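Local coordinates for protein lipid II:glycine glycyltransferase (Staphylococcus aureus, PDB 6SNR) that probably catalyses transfer of the first glycine of the pentaglycine bridge from glycyl-tRNA to the lysine of lipid II, at residues 74-79 / 87-92; 258-263 / 268-273; 305-310 / 334-339. All coordinates share one frame; numbering follows the deposited sequence.

Contact 1: 74-79 / 87-92; sequences RGFVVD and NALLDS
One face of the Phe76 ring carries CB of Leu89, which sits 3.9 Å above the ring plane and is shifted toward the rim on the CD1-CE1 side. It is a CH-pi contact: CB of Leu89 lies 4.2 Å from the centroid of the Phe76 ring and 23° off its normal. The two side chains run past each other in opposite senses, the ring reaching to the helix backbone while the leucine reaches back to the strand. At the far end of the ring CZ of Phe76, a residue that follows a cis peptide bond, meets the backbone N of Leu90 obliquely, at 4.2 Å. Strand 68-78, helix 83-99 and strand 102-107 form a beta-alpha-beta unit, and this contact packs the end of its first strand against its helix. Val78 and Leu89 approach tip to tip, CB of Val78 lying 3.7 Å from CD1 of Leu89. With CG1 of Val78 set between its backbone N and carbonyl carbon (chi1 70°) and CG2 anti to the N, both methyls flank the same leucine methyl. Leu86, one turn before Leu89, also touches Phe76, and Ile43 and Val45 of strand 39-47 touch Leu89.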
loop_
_atom_site.group_PDB
_atom_site.type_symbol
_atom_site.label_atom_id
_atom_site.label_comp_id
_atom_site.label_asym_id
_atom_site.label_seq_id
_atom_site.Cartn_x
_atom_site.Cartn_y
_atom_site.Cartn_z
ATOM N N ARG A 74 -12.500 0.353 10.629
ATOM C CA ARG A 74 -12.098 -1.034 10.386
ATOM C C ARG A 74 -12.130 -1.955 11.634
ATOM O O ARG A 74 -11.492 -2.984 11.680
ATOM C CB ARG A 74 -10.736 -1.093 9.672
ATOM C CG ARG A 74 -10.783 -0.512 8.250
ATOM C CD ARG A 74 -11.347 -1.526 7.327
ATOM N NE ARG A 74 -11.295 -1.116 5.911
ATOM C CZ ARG A 74 -12.343 -1.018 5.094
ATOM N NH1 ARG A 74 -13.580 -1.234 5.526
ATOM N NH2 ARG A 74 -12.087 -0.723 3.793
ATOM N N GLY A 75 -12.964 -1.589 12.607
ATOM C CA GLY A 75 -13.366 -2.489 13.697
ATOM C C GLY A 75 -14.841 -2.795 13.612
ATOM O O GLY A 75 -15.483 -2.421 12.611
ATOM N N PHE A 76 -15.415 -3.473 14.623
ATOM C CA PHE A 76 -14.682 -4.159 15.687
ATOM C C PHE A 76 -13.741 -5.259 15.178
ATOM O O PHE A 76 -13.974 -5.884 14.130
ATOM C CB PHE A 76 -15.651 -4.899 16.624
ATOM C CG PHE A 76 -16.884 -4.132 17.060
ATOM C CD1 PHE A 76 -16.822 -3.152 18.048
ATOM C CD2 PHE A 76 -18.116 -4.420 16.498
ATOM C CE1 PHE A 76 -17.950 -2.520 18.502
ATOM C CE2 PHE A 76 -19.261 -3.784 16.940
ATOM C CZ PHE A 76 -19.184 -2.843 17.950
ATOM N N VAL A 77 -12.696 -5.536 15.938
ATOM C CA VAL A 77 -11.738 -6.612 15.645
ATOM C C VAL A 77 -12.144 -7.840 16.453
ATOM O O VAL A 77 -11.783 -8.011 17.636
ATOM C CB VAL A 77 -10.297 -6.194 15.884
ATOM C CG1 VAL A 77 -9.359 -7.330 15.501
ATOM C CG2 VAL A 77 -9.959 -4.935 15.100
ATOM N N VAL A 78 -12.943 -8.670 15.796
ATOM C CA VAL A 78 -13.624 -9.796 16.417
ATOM C C VAL A 78 -14.062 -10.771 15.328
ATOM O O VAL A 78 -14.246 -10.382 14.208
ATOM C CB VAL A 78 -14.823 -9.342 17.277
ATOM C CG1 VAL A 78 -15.998 -8.799 16.470
ATOM C CG2 VAL A 78 -15.284 -10.466 18.190
ATOM N N ASP A 79 -14.212 -12.033 15.694
ATOM C CA ASP A 79 -14.907 -13.021 14.865
ATOM C C ASP A 79 -16.409 -12.707 14.934
ATOM O O ASP A 79 -17.011 -12.820 16.004
ATOM C CB ASP A 79 -14.545 -14.426 15.373
ATOM C CG ASP A 79 -15.241 -15.551 14.615
ATOM O OD1 ASP A 79 -16.097 -15.291 13.735
ATOM O OD2 ASP A 79 -14.914 -16.722 14.930
ATOM N N ASN A 87 -21.609 -9.030 21.036
ATOM C CA ASN A 87 -22.524 -8.287 21.914
ATOM C C ASN A 87 -21.814 -7.529 23.024
ATOM O O ASN A 87 -22.173 -6.406 23.376
ATOM C CB ASN A 87 -23.543 -9.270 22.536
ATOM C CG ASN A 87 -24.459 -8.618 23.561
ATOM O OD1 ASN A 87 -24.371 -8.937 24.770
ATOM N ND2 ASN A 87 -25.336 -7.718 23.112
ATOM N N ALA A 88 -20.807 -8.169 23.609
ATOM C CA ALA A 88 -20.060 -7.526 24.680
ATOM C C ALA A 88 -19.308 -6.292 24.218
ATOM O O ALA A 88 -19.281 -5.262 24.896
ATOM C CB ALA A 88 -19.132 -8.495 25.319
ATOM N N LEU A 89 -18.696 -6.386 23.030
ATOM C CA LEU A 89 -18.112 -5.203 22.436
ATOM C C LEU A 89 -19.109 -4.080 22.206
ATOM O O LEU A 89 -18.802 -2.893 22.501
ATOM C CB LEU A 89 -17.372 -5.565 21.114
ATOM C CG LEU A 89 -16.089 -6.342 21.300
ATOM C CD1 LEU A 89 -15.644 -6.978 20.002
ATOM C CD2 LEU A 89 -14.979 -5.479 21.871
ATOM N N LEU A 90 -20.296 -4.403 21.664
ATOM C CA LEU A 90 -21.333 -3.348 21.508
ATOM C C LEU A 90 -21.750 -2.733 22.868
ATOM O O LEU A 90 -21.856 -1.527 22.989
ATOM C CB LEU A 90 -22.544 -3.870 20.719
ATOM C CG LEU A 90 -23.666 -2.860 20.470
ATOM C CD1 LEU A 90 -23.225 -1.590 19.765
ATOM C CD2 LEU A 90 -24.817 -3.546 19.690
ATOM N N ASP A 91 -21.955 -3.580 23.873
ATOM C CA ASP A 91 -22.295 -3.108 25.212
ATOM C C ASP A 91 -21.263 -2.081 25.707
ATOM O O ASP A 91 -21.617 -0.965 26.135
ATOM C CB ASP A 91 -22.390 -4.273 26.198
ATOM C CG ASP A 91 -23.700 -5.104 26.086
ATOM O OD1 ASP A 91 -24.685 -4.732 25.385
ATOM O OD2 ASP A 91 -23.733 -6.163 26.756
ATOM N N SER A 92 -19.979 -2.441 25.600
ATOM C CA SER A 92 -18.913 -1.528 26.014
ATOM C C SER A 92 -18.847 -0.256 25.195
ATOM O O SER A 92 -18.617 0.830 25.734
ATOM C CB SER A 92 -17.545 -2.227 26.031
ATOM O OG SER A 92 -17.532 -3.295 26.985
#

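Contact 2: 258-263 / 268-273; sequences QKMETS and KKAQNM
Met260 lies across Gln271 at a slant and meets Ala270 beside it, joining the two limbs of a helical hairpin close to its turn. Helices 235-262 and 267-297 form the long antiparallel coiled-coil arm known from FemABX enzymes, an element thought, from its likeness to the arm of seryl-tRNA synthetase, to take part in handling tRNA. The backbones come close here, with CA of Met260 5.9 Å from CA of Ala270. Met260 holds CG anti to its backbone N (chi1 -161°) and is extended through chi2, so that the chain leaves its helix directly toward the other one; a bend at chi3 then points the methyl into the second helix. CE of Met260 thereby ends over the backbone between Ala270 and Gln271. The modelled separations at this methyl are too short to be taken literally, and its exact position is doubtful. A sounder measure is CB of Met260 to CB of Ala270, 4.0 Å, where the small alanine lets the helices approach. Ala270 points straight at the opposite helix, whereas Gln271 leaves its own helix to one flank, its CB bordering the methionine rather than facing it. Ala267 and Ile274 add to the apolar surface around Met260, and Trp256, which is one turn earlier in the first helix, touches both Ala270 and Met273. Trp256 also takes part in a cation-pi interaction with Lys259. Helix 235-262 ends at Thr262, and Ser263 is the first residue to leave helical backbone angles. In that last turn OG1 of Thr262 folds back to donate to the carbonyl O of Gln258 at 3.0 Å, with a C=O...OG1 angle of 136° and the hydroxyl tilted 21° from the carbonyl plane.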
loop_
_atom_site.group_PDB
_atom_site.type_symbol
_atom_site.label_atom_id
_atom_site.label_comp_id
_atom_site.label_asym_id
_atom_site.label_seq_id
_atom_site.Cartn_x
_atom_site.Cartn_y
_atom_site.Cartn_z
ATOM N N GLN A 258 40.287 -16.146 -30.908
ATOM C CA GLN A 258 41.077 -17.350 -30.692
ATOM C C GLN A 258 40.467 -18.563 -31.393
ATOM O O GLN A 258 41.200 -19.389 -31.922
ATOM C CB GLN A 258 41.278 -17.596 -29.196
ATOM C CG GLN A 258 42.236 -16.601 -28.560
ATOM C CD GLN A 258 43.586 -16.569 -29.253
ATOM O OE1 GLN A 258 44.353 -17.527 -29.170
ATOM N NE2 GLN A 258 43.875 -15.475 -29.966
ATOM N N LYS A 259 39.141 -18.663 -31.437
ATOM C CA LYS A 259 38.493 -19.733 -32.225
ATOM C C LYS A 259 38.728 -19.563 -33.728
ATOM O O LYS A 259 38.990 -20.530 -34.455
ATOM C CB LYS A 259 36.993 -19.810 -31.913
ATOM C CG LYS A 259 36.690 -20.322 -30.509
ATOM C CD LYS A 259 36.391 -21.818 -30.467
ATOM C CE LYS A 259 34.890 -22.091 -30.407
ATOM N NZ LYS A 259 34.306 -21.794 -29.060
ATOM N N MET A 260 38.669 -18.313 -34.188
ATOM C CA MET A 260 38.893 -17.983 -35.594
ATOM C C MET A 260 40.265 -18.424 -36.115
ATOM O O MET A 260 40.391 -18.914 -37.238
ATOM C CB MET A 260 38.730 -16.467 -35.786
ATOM C CG MET A 260 38.481 -16.029 -37.209
ATOM S SD MET A 260 38.080 -14.266 -37.351
ATOM C CE MET A 260 36.559 -14.140 -36.467
ATOM N N GLU A 261 41.276 -18.246 -35.276
ATOM C CA GLU A 261 42.665 -18.525 -35.615
ATOM C C GLU A 261 42.972 -20.019 -35.541
ATOM O O GLU A 261 43.920 -20.488 -36.184
ATOM C CB GLU A 261 43.584 -17.748 -34.665
ATOM C CG GLU A 261 43.531 -16.245 -34.901
ATOM C CD GLU A 261 44.040 -15.410 -33.728
ATOM O OE1 GLU A 261 44.462 -16.002 -32.705
ATOM O OE2 GLU A 261 44.016 -14.149 -33.836
ATOM N N THR A 262 42.192 -20.743 -34.743
ATOM C CA THR A 262 42.408 -22.175 -34.537
ATOM C C THR A 262 41.417 -23.083 -35.246
ATOM O O THR A 262 41.678 -24.283 -35.382
ATOM C CB THR A 262 42.389 -22.576 -33.044
ATOM O OG1 THR A 262 41.106 -22.326 -32.440
ATOM C CG2 THR A 262 43.472 -21.868 -32.272
ATOM N N SER A 263 40.276 -22.546 -35.678
ATOM C CA SER A 263 39.220 -23.395 -36.214
ATOM C C SER A 263 38.623 -22.819 -37.491
ATOM O O SER A 263 37.739 -21.971 -37.450
ATOM C CB SER A 263 38.135 -23.629 -35.171
ATOM O OG SER A 263 37.158 -24.522 -35.686
ATOM N N LYS A 268 33.804 -18.060 -40.039
ATOM C CA LYS A 268 32.753 -17.169 -40.538
ATOM C C LYS A 268 31.814 -16.770 -39.388
ATOM O O LYS A 268 31.464 -15.593 -39.203
ATOM C CB LYS A 268 31.996 -17.878 -41.663
ATOM C CG LYS A 268 31.288 -17.013 -42.657
ATOM C CD LYS A 268 30.600 -17.873 -43.725
ATOM C CE LYS A 268 31.565 -18.429 -44.771
ATOM N NZ LYS A 268 30.847 -18.956 -45.988
ATOM N N LYS A 269 31.424 -17.747 -38.574
ATOM C CA LYS A 269 30.608 -17.496 -37.379
ATOM C C LYS A 269 31.281 -16.580 -36.335
ATOM O O LYS A 269 30.657 -15.700 -35.741
ATOM C CB LYS A 269 30.271 -18.819 -36.672
ATOM N N ALA A 270 32.569 -16.838 -36.105
ATOM C CA ALA A 270 33.350 -16.041 -35.172
ATOM C C ALA A 270 33.363 -14.553 -35.535
ATOM O O ALA A 270 33.199 -13.688 -34.670
ATOM C CB ALA A 270 34.778 -16.588 -35.075
ATOM N N GLN A 271 33.560 -14.279 -36.803
ATOM C CA GLN A 271 33.673 -12.890 -37.252
ATOM C C GLN A 271 32.348 -12.220 -37.109
ATOM O O GLN A 271 32.271 -11.035 -36.727
ATOM C CB GLN A 271 34.197 -12.813 -38.679
ATOM C CG GLN A 271 34.357 -11.375 -39.156
ATOM C CD GLN A 271 35.335 -10.584 -38.312
ATOM O OE1 GLN A 271 35.014 -9.496 -37.761
ATOM N NE2 GLN A 271 36.528 -11.097 -38.199
ATOM N N ASN A 272 31.289 -12.991 -37.393
ATOM C CA ASN A 272 29.948 -12.501 -37.165
ATOM C C ASN A 272 29.723 -12.091 -35.722
ATOM O O ASN A 272 29.219 -11.000 -35.406
ATOM C CB ASN A 272 28.931 -13.573 -37.597
ATOM C CG ASN A 272 27.518 -13.042 -37.650
ATOM O OD1 ASN A 272 26.634 -13.523 -36.944
ATOM N ND2 ASN A 272 27.300 -12.045 -38.468
ATOM N N MET A 273 30.170 -12.929 -34.778
ATOM C CA MET A 273 29.954 -12.647 -33.369
ATOM C C MET A 273 30.837 -11.488 -32.916
ATOM O O MET A 273 30.463 -10.677 -32.065
ATOM C CB MET A 273 30.212 -13.901 -32.523
ATOM C CG MET A 273 29.300 -15.074 -32.895
ATOM S SD MET A 273 27.606 -14.872 -32.330
ATOM C CE MET A 273 26.646 -15.021 -33.830
#

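Contact 3: 305-310 / 334-339; sequences SGALLM and HHMQYT
Next to Met336, the side chain that meets Ser305, Gly306 and Ala307 of the strand, the carbonyl O of His335 is gripped by two donors of Thr339. The backbone N of Thr339 supplies the ordinary helical bond at 3.0 Å, and its OG1 adds a second to O of His335 at 2.9 Å. The hydroxyl approaches from above the carbonyl plane, 42° out of it, alongside the helical bond, tying the threonine side chain to its own helix. Across the contact nearly everything depends on Met336. Its CG is anti to the backbone N (chi1 -156°) and the chain stays extended to the sulfur, then bends at chi3, which turns the methyl across the strand. SD of Met336 lies over the backbone of Gly306, 3.4 Å from the carbonyl carbon of Gly306, where the glycine offers bare backbone, and CE of Met336 comes beside CB of Ala307 at 3.6 Å. At the other end OG of Ser305 is 3.4 Å from SD of Met336. This hydroxyl is buried and has no hydrogen-bond partner in the model, and the sulfur of Met336 is its neighbour. Strand 305-310 and helix 334-339 run in similar directions, 29° apart, with their axes 8.9 Å from each other at closest approach. Helix 332-347 links the parallel neighbours 315-323 and 351-356 in a beta-alpha-beta crossover and rests on a face of this mixed sheet. Strand 302-312 lies between strands 226-233 and 315-323; Val231 of the former also touches Met336, and helix 165-177 borders the helix at His334 and His335.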
loop_
_atom_site.group_PDB
_atom_site.type_symbol
_atom_site.label_atom_id
_atom_site.label_comp_id
_atom_site.label_asym_id
_atom_site.label_seq_id
_atom_site.Cartn_x
_atom_site.Cartn_y
_atom_site.Cartn_z
ATOM N N SER A 305 10.770 8.082 -8.376
ATOM C CA SER A 305 9.482 7.709 -7.806
ATOM C C SER A 305 9.645 7.432 -6.324
ATOM O O SER A 305 10.746 7.298 -5.828
ATOM C CB SER A 305 8.873 6.511 -8.515
ATOM O OG SER A 305 9.605 5.324 -8.334
ATOM N N GLY A 306 8.528 7.303 -5.627
ATOM C CA GLY A 306 8.554 7.001 -4.196
ATOM C C GLY A 306 7.185 6.529 -3.740
ATOM O O GLY A 306 6.162 6.726 -4.446
ATOM N N ALA A 307 7.180 5.833 -2.598
ATOM C CA ALA A 307 5.939 5.342 -2.045
ATOM C C ALA A 307 6.036 5.062 -0.560
ATOM O O ALA A 307 7.105 4.784 -0.026
ATOM C CB ALA A 307 5.556 4.080 -2.764
ATOM N N LEU A 308 4.868 5.105 0.095
ATOM C CA LEU A 308 4.727 4.710 1.486
ATOM C C LEU A 308 4.006 3.370 1.610
ATOM O O LEU A 308 2.931 3.198 1.022
ATOM C CB LEU A 308 3.967 5.808 2.199
ATOM C CG LEU A 308 4.693 7.115 2.527
ATOM C CD1 LEU A 308 3.706 8.190 3.012
ATOM C CD2 LEU A 308 5.764 6.893 3.567
ATOM N N LEU A 309 4.599 2.438 2.373
ATOM C CA LEU A 309 4.145 1.066 2.563
ATOM C C LEU A 309 3.869 0.883 4.053
ATOM O O LEU A 309 4.726 1.174 4.871
ATOM C CB LEU A 309 5.235 0.075 2.158
ATOM C CG LEU A 309 4.970 -1.408 2.273
ATOM C CD1 LEU A 309 3.857 -1.806 1.325
ATOM C CD2 LEU A 309 6.243 -2.240 2.041
ATOM N N MET A 310 2.639 0.491 4.397
ATOM C CA MET A 310 2.244 0.285 5.808
ATOM C C MET A 310 2.018 -1.152 6.108
ATOM O O MET A 310 1.803 -1.965 5.205
ATOM C CB MET A 310 0.914 1.028 6.105
ATOM C CG MET A 310 0.796 2.413 5.570
ATOM S SD MET A 310 2.155 3.512 5.954
ATOM C CE MET A 310 2.783 3.780 4.355
ATOM N N HIS A 334 7.333 0.492 -11.762
ATOM C CA HIS A 334 7.245 -0.969 -11.857
ATOM C C HIS A 334 8.315 -1.657 -11.039
ATOM O O HIS A 334 8.047 -2.676 -10.371
ATOM C CB HIS A 334 7.382 -1.410 -13.340
ATOM C CG HIS A 334 6.287 -0.901 -14.211
ATOM N ND1 HIS A 334 6.232 0.403 -14.650
ATOM C CD2 HIS A 334 5.190 -1.506 -14.709
ATOM C CE1 HIS A 334 5.155 0.567 -15.389
ATOM N NE2 HIS A 334 4.510 -0.583 -15.442
ATOM N N HIS A 335 9.521 -1.077 -11.033
ATOM C CA HIS A 335 10.596 -1.559 -10.194
ATOM C C HIS A 335 10.220 -1.436 -8.707
ATOM O O HIS A 335 10.321 -2.406 -7.938
ATOM C CB HIS A 335 11.885 -0.771 -10.491
ATOM C CG HIS A 335 13.114 -1.455 -10.020
ATOM N ND1 HIS A 335 14.374 -0.881 -10.097
ATOM C CD2 HIS A 335 13.283 -2.645 -9.418
ATOM C CE1 HIS A 335 15.254 -1.691 -9.556
ATOM N NE2 HIS A 335 14.623 -2.776 -9.150
ATOM N N MET A 336 9.718 -0.240 -8.384
ATOM C CA MET A 336 9.236 0.082 -7.019
ATOM C C MET A 336 8.180 -0.894 -6.489
ATOM O O MET A 336 8.369 -1.481 -5.385
ATOM C CB MET A 336 8.665 1.504 -6.961
ATOM C CG MET A 336 8.696 2.090 -5.553
ATOM S SD MET A 336 8.180 3.817 -5.613
ATOM C CE MET A 336 6.548 3.811 -6.259
ATOM N N GLN A 337 7.156 -1.135 -7.289
ATOM C CA GLN A 337 6.047 -2.046 -6.861
ATOM C C GLN A 337 6.544 -3.443 -6.551
ATOM O O GLN A 337 6.248 -4.008 -5.494
ATOM C CB GLN A 337 4.925 -2.137 -7.870
ATOM C CG GLN A 337 4.073 -0.889 -7.964
ATOM C CD GLN A 337 3.296 -0.599 -6.679
ATOM O OE1 GLN A 337 3.091 -1.494 -5.842
ATOM N NE2 GLN A 337 2.823 0.645 -6.551
ATOM N N TYR A 338 7.293 -4.042 -7.472
ATOM C CA TYR A 338 7.733 -5.405 -7.273
ATOM C C TYR A 338 8.675 -5.521 -6.066
ATOM O O TYR A 338 8.596 -6.470 -5.298
ATOM C CB TYR A 338 8.408 -5.890 -8.591
ATOM C CG TYR A 338 8.887 -7.334 -8.591
ATOM C CD1 TYR A 338 8.006 -8.381 -8.371
ATOM C CD2 TYR A 338 10.208 -7.659 -8.909
ATOM C CE1 TYR A 338 8.406 -9.717 -8.424
ATOM C CE2 TYR A 338 10.619 -9.000 -8.971
ATOM C CZ TYR A 338 9.710 -10.012 -8.721
ATOM O OH TYR A 338 10.079 -11.348 -8.776
ATOM N N THR A 339 9.595 -4.554 -5.920
ATOM C CA THR A 339 10.515 -4.496 -4.774
ATOM C C THR A 339 9.731 -4.426 -3.437
ATOM O O THR A 339 10.080 -5.134 -2.483
ATOM C CB THR A 339 11.500 -3.330 -4.896
ATOM O OG1 THR A 339 12.257 -3.491 -6.117
ATOM C CG2 THR A 339 12.439 -3.360 -3.762
#

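The three contacts follow one another in the chain and sample three parts of an elongated monomer. Contact 1 belongs to the sheet containing strand 68-78, contact 3 to the second mixed sheet, and contact 2 to the helical arm. Contacts 1 and 3 have centres 34 Å apart, with nearest atoms about 12 Å apart. Contact 2 lies on the opposite side of the chain's centre from contact 1, their centres 77 Å apart, and 46 Å from contact 3 between centres. The arm is nevertheless tied to contact 3 by sequence: it is inserted between the neighbouring strands 226-233 and 302-312, and helix 267-297 leads directly into the latter.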